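Local coordinates for protein putative sugar ABC transporter (Yersinia enterocolitica subsp. enterocolitica 8081, PDB 5ULB) that probably binds 5-methylthioribose-like sugars in the periplasm for ABC-transporter uptake, and holds a selenium analogue of that sugar here, at residues Q19-I25 and G49-F55; V68-I72 and L92-I96. One frame throughout, in Å; residues are numbered along the deposited sequence. Where two conformers were deposited one is given.

Contact 1 of 2, residues Q19-I25 and G49-F55; sequences QIKIAVI and GFKVDTF
Ile20 lies alongside the Phe50 ring, its CG2 methyl 3.7 Å from the centroid of the ring and almost on the ring normal, a CH-pi contact over one face. With CG1 beside the backbone N (chi1 -66°), CG2 is the branch set over the ring, while CG1 of Ile22 meets Phe50 CD2 from an oblique direction. Beyond this apolar pair the two strands run parallel, and alternate backbone groups join them: Lys51 N to Ile20 O, Ile22 N to Lys51 O, Asp53 N to Ile22 O and Val24 N to Asp53 O, each at 2.8 Å. Phe55 N also reaches Val24 O, but that bond is more bent, 131° at the hydrogen. The Phe55 ring brings its edge near the same oxygen and near the methyl of Ala23. At the start of the two segments, Gln19 NE2 donates to Gly49 O at 3.0 Å, arriving from above the carbonyl plane, and a water joins Gly49 O to Ile20 N. Gly49, with positive phi, closes helix 32-48 in a Schellman motif and so leads the chain into strand 51-56. On the face that carries Lys51 and Asp53, Lys51 NZ forms a salt bridge, 3.0 Å long, with Asp53 OD1, which offers its syn lone pair, and Asp53 OD2 is hydrogen-bonded to Tyr76 OH. This is the parallel pairing of a beta-alpha-beta unit, characteristic of the Rossmann-like lobes of periplasmic binding proteins. Strand 51-56 forms one edge of the sheet, and strand 78-82 continues it beyond strand 21-26. Helices 32-48 and 262-278 pack on the face of Ile22 and Val24, and helix 61-73 on that of Ala23 and Ile25.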
# COMPACT_ATOMS: atom_id res chain seq x y z
N GLN A 19 -27.89 -8.51 0.21
CA GLN A 19 -26.75 -7.68 -0.07
C GLN A 19 -25.73 -8.46 -0.88
O GLN A 19 -25.46 -9.65 -0.67
CB GLN A 19 -25.98 -7.13 1.21
CG GLN A 19 -26.73 -6.17 2.00
CD GLN A 19 -25.72 -5.72 3.05
OE1 GLN A 19 -25.51 -6.50 3.96
NE2 GLN A 19 -25.10 -4.55 2.91
N ILE A 20 -25.09 -7.73 -1.80
CA ILE A 20 -23.84 -8.21 -2.41
C ILE A 20 -22.80 -8.31 -1.29
O ILE A 20 -22.66 -7.37 -0.51
CB ILE A 20 -23.43 -7.28 -3.52
CG1 ILE A 20 -24.41 -7.29 -4.72
CG2 ILE A 20 -21.98 -7.52 -3.96
CD1 ILE A 20 -24.39 -8.47 -5.49
N LYS A 21 -22.06 -9.43 -1.26
CA LYS A 21 -21.07 -9.66 -0.20
C LYS A 21 -19.68 -9.79 -0.80
O LYS A 21 -19.48 -10.59 -1.76
CB LYS A 21 -21.46 -10.90 0.61
CG LYS A 21 -22.87 -10.83 1.12
CD LYS A 21 -23.47 -12.08 1.70
CE LYS A 21 -24.91 -11.72 2.10
NZ LYS A 21 -25.89 -11.62 0.97
N ILE A 22 -18.73 -9.05 -0.23
CA ILE A 22 -17.36 -9.01 -0.68
C ILE A 22 -16.44 -9.45 0.48
O ILE A 22 -16.61 -8.96 1.61
CB ILE A 22 -16.95 -7.59 -1.11
CG1 ILE A 22 -17.95 -7.01 -2.10
CG2 ILE A 22 -15.54 -7.56 -1.66
CD1 ILE A 22 -18.18 -7.68 -3.39
N ALA A 23 -15.50 -10.32 0.18
CA ALA A 23 -14.46 -10.70 1.17
C ALA A 23 -13.14 -10.02 0.74
O ALA A 23 -12.75 -10.15 -0.45
CB ALA A 23 -14.32 -12.18 1.25
N VAL A 24 -12.46 -9.41 1.67
CA VAL A 24 -11.13 -8.87 1.43
C VAL A 24 -10.13 -9.61 2.30
O VAL A 24 -10.32 -9.68 3.55
CB VAL A 24 -11.12 -7.37 1.77
CG1 VAL A 24 -9.76 -6.74 1.50
CG2 VAL A 24 -12.25 -6.66 1.07
N ILE A 25 -9.10 -10.20 1.73
CA ILE A 25 -8.08 -10.96 2.47
C ILE A 25 -6.77 -10.28 2.13
O ILE A 25 -6.34 -10.26 0.96
CB ILE A 25 -8.10 -12.44 2.14
CG1 ILE A 25 -9.48 -13.08 2.28
CG2 ILE A 25 -7.10 -13.11 3.12
CD1 ILE A 25 -10.32 -13.09 1.06
N GLY A 49 -23.70 -0.10 -0.95
CA GLY A 49 -24.63 -1.03 -0.27
C GLY A 49 -24.15 -2.43 -0.11
O GLY A 49 -24.97 -3.31 0.17
N PHE A 50 -22.87 -2.67 -0.29
CA PHE A 50 -22.28 -4.00 -0.19
C PHE A 50 -21.89 -4.34 1.23
O PHE A 50 -21.54 -3.45 2.01
CB PHE A 50 -21.03 -4.09 -1.04
CG PHE A 50 -21.21 -3.98 -2.55
CD1 PHE A 50 -22.39 -3.78 -3.17
CD2 PHE A 50 -20.08 -4.05 -3.33
CE1 PHE A 50 -22.45 -3.69 -4.59
CE2 PHE A 50 -20.11 -3.94 -4.68
CZ PHE A 50 -21.28 -3.77 -5.35
N LYS A 51 -21.99 -5.60 1.60
CA LYS A 51 -21.39 -6.09 2.88
C LYS A 51 -19.94 -6.40 2.55
O LYS A 51 -19.65 -7.11 1.60
CB LYS A 51 -22.12 -7.32 3.31
CG LYS A 51 -21.56 -7.99 4.55
CD LYS A 51 -22.44 -9.08 5.12
CE LYS A 51 -21.94 -9.86 6.33
NZ LYS A 51 -21.27 -9.10 7.35
N VAL A 52 -19.01 -5.89 3.34
CA VAL A 52 -17.58 -6.09 3.14
C VAL A 52 -17.05 -6.76 4.43
O VAL A 52 -17.10 -6.16 5.50
CB VAL A 52 -16.83 -4.81 2.90
CG1 VAL A 52 -15.32 -5.05 2.81
CG2 VAL A 52 -17.36 -4.12 1.65
N ASP A 53 -16.50 -7.96 4.27
CA ASP A 53 -15.91 -8.72 5.35
C ASP A 53 -14.40 -8.75 5.12
O ASP A 53 -13.97 -9.23 4.08
CB ASP A 53 -16.47 -10.17 5.37
CG ASP A 53 -17.93 -10.26 5.78
OD1 ASP A 53 -18.45 -9.33 6.40
OD2 ASP A 53 -18.54 -11.35 5.50
N THR A 54 -13.64 -8.32 6.06
CA THR A 54 -12.19 -8.18 5.99
C THR A 54 -11.44 -9.18 6.88
O THR A 54 -11.86 -9.49 7.98
CB THR A 54 -11.69 -6.74 6.22
OG1 THR A 54 -11.99 -6.35 7.54
CG2 THR A 54 -12.38 -5.75 5.32
N PHE A 55 -10.29 -9.64 6.38
CA PHE A 55 -9.52 -10.72 7.02
C PHE A 55 -8.03 -10.36 6.82
O PHE A 55 -7.61 -10.06 5.69
CB PHE A 55 -9.81 -12.07 6.38
CG PHE A 55 -11.23 -12.45 6.44
CD1 PHE A 55 -11.74 -13.10 7.55
CD2 PHE A 55 -12.11 -12.14 5.37
CE1 PHE A 55 -13.14 -13.49 7.56
CE2 PHE A 55 -13.40 -12.51 5.37
CZ PHE A 55 -13.91 -13.14 6.54
O HOH W 1 -26.10 -5.11 -2.35

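Contact 2 of 2, residues V68-I72 and L92-I96; sequences VNQAI and LVKRI
In the conformer given for Arg95, Asn69 OD1 takes a nearly straight hydrogen bond from Arg95 NH1, 2.7 Å long with 172° at the hydrogen. The oxygen lies in the plane of the guanidinium, yet the donor stands above the carbonyl plane of the amide, and the two flat groups are turned 42° from each other. Arg95 gets there with CG anti to the backbone N (chi1 -165°) and a bend at chi3 that swings the guanidinium back across to the other helix. One face of that group rests on Ile72, whose CD1 comes within 3.7 Å of NH1, and Ile72 CG2 lies about as close to NH2. Leu92 CD2, in the conformer given, lies 3.5 Å from Asn69 OD1, so aliphatic carbons flank both partners of the bond. Beneath this polar bridge the helices meet through branched side chains: Val68 CG1 packs on Leu92 CD2 at 3.8 Å, and Ile72 CD1 lies 3.7 Å from Ile96 CG1, the two isoleucines crossing at about a right angle. The segments run nearly parallel, their axes 10.6 Å apart, as neighbouring helices on one face of an alpha/beta sheet do. Val68 and Ile96 also reach strand 78-82, through Leu81 and Ile79. The chemistry is thus layered: an apolar seam against the sheet, and over it a charged group whose bond to a neutral amide probably leaves its positive charge largely intact.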
# COMPACT_ATOMS: atom_id res chain seq x y z
N VAL A 68 -8.81 -17.36 2.26
CA VAL A 68 -9.32 -17.30 0.88
C VAL A 68 -10.16 -18.50 0.51
O VAL A 68 -11.27 -18.39 -0.07
CB VAL A 68 -8.20 -17.01 -0.16
CG1 VAL A 68 -8.78 -16.98 -1.56
CG2 VAL A 68 -7.34 -15.83 0.18
N ASN A 69 -9.68 -19.67 0.91
CA ASN A 69 -10.40 -20.84 0.68
C ASN A 69 -11.81 -20.87 1.37
O ASN A 69 -12.82 -21.27 0.78
CB ASN A 69 -9.60 -22.07 1.12
CG ASN A 69 -8.50 -22.43 0.10
OD1 ASN A 69 -8.72 -22.33 -1.13
ND2 ASN A 69 -7.41 -22.95 0.57
N GLN A 70 -11.85 -20.35 2.57
CA GLN A 70 -13.11 -20.24 3.26
C GLN A 70 -14.05 -19.25 2.57
O GLN A 70 -15.23 -19.51 2.40
CB GLN A 70 -12.92 -19.82 4.67
CG GLN A 70 -12.23 -20.88 5.52
CD GLN A 70 -11.68 -20.44 6.84
OE1 GLN A 70 -12.09 -19.47 7.40
NE2 GLN A 70 -10.75 -21.26 7.38
N ALA A 71 -13.48 -18.11 2.07
CA ALA A 71 -14.36 -17.14 1.34
C ALA A 71 -14.92 -17.80 0.06
O ALA A 71 -16.06 -17.56 -0.30
CB ALA A 71 -13.55 -15.92 0.98
N ILE A 72 -14.13 -18.57 -0.66
CA ILE A 72 -14.63 -19.30 -1.85
C ILE A 72 -15.78 -20.24 -1.44
O ILE A 72 -16.83 -20.27 -2.04
CB ILE A 72 -13.52 -20.09 -2.55
CG1 ILE A 72 -12.45 -19.17 -3.13
CG2 ILE A 72 -14.04 -20.97 -3.61
CD1 ILE A 72 -11.14 -19.85 -3.55
N LEU A 92 -4.89 -20.11 -6.55
CA LEU A 92 -6.00 -19.67 -5.68
C LEU A 92 -6.97 -18.80 -6.47
O LEU A 92 -8.18 -18.96 -6.46
CB LEU A 92 -5.53 -18.86 -4.47
CG LEU A 92 -5.37 -19.36 -3.07
CD1 LEU A 92 -5.04 -18.19 -2.17
CD2 LEU A 92 -6.67 -19.96 -2.66
N VAL A 93 -6.41 -17.84 -7.25
CA VAL A 93 -7.22 -16.96 -8.08
C VAL A 93 -7.91 -17.68 -9.17
O VAL A 93 -9.08 -17.42 -9.47
CB VAL A 93 -6.41 -15.75 -8.53
CG1 VAL A 93 -7.24 -14.89 -9.50
CG2 VAL A 93 -5.97 -14.90 -7.37
N LYS A 94 -7.23 -18.64 -9.78
CA LYS A 94 -7.91 -19.44 -10.78
C LYS A 94 -9.16 -20.20 -10.19
O LYS A 94 -10.19 -20.37 -10.85
CB LYS A 94 -7.03 -20.49 -11.47
CG LYS A 94 -5.98 -19.82 -12.38
CD LYS A 94 -5.03 -20.88 -12.95
CE LYS A 94 -4.03 -20.18 -13.84
NZ LYS A 94 -3.13 -21.17 -14.40
N ARG A 95 -9.05 -20.62 -8.92
CA ARG A 95 -10.15 -21.33 -8.28
C ARG A 95 -11.33 -20.30 -7.99
O ARG A 95 -12.51 -20.62 -8.11
CB ARG A 95 -9.68 -22.02 -6.99
CG ARG A 95 -10.66 -23.07 -6.47
CD ARG A 95 -9.97 -24.18 -5.61
NE ARG A 95 -10.02 -23.77 -4.26
CZ ARG A 95 -11.11 -23.80 -3.48
NH1 ARG A 95 -11.00 -23.33 -2.24
NH2 ARG A 95 -12.31 -24.26 -3.91
N ILE A 96 -10.97 -19.07 -7.65
CA ILE A 96 -11.97 -18.05 -7.40
C ILE A 96 -12.74 -17.87 -8.69
O ILE A 96 -13.96 -17.86 -8.71
CB ILE A 96 -11.31 -16.72 -6.98
CG1 ILE A 96 -10.65 -16.86 -5.59
CG2 ILE A 96 -12.33 -15.59 -6.91
CD1 ILE A 96 -9.80 -15.65 -5.16

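In the fold
Both contacts belong to the same lobe, their centres about 14 Å apart, and they differ in what does the holding. Contact 1 is an edge-of-sheet pairing, carried by main-chain bonds and only partly buried; contact 2 joins two helices almost wholly through side chains and is mostly buried, with its polar bond toward the surface. They are in series along the chain, strand 51-56 leading into helix 61-73. They also touch directly: Ala23 CB of contact 1 meets Ala71 CB of segment 68-72 at 3.8 Å, and Ile25 CB meets Val68 CG2 at 4.0 Å. Helix 61-73 therefore packs on strand 21-26 as well as on helix 89-98.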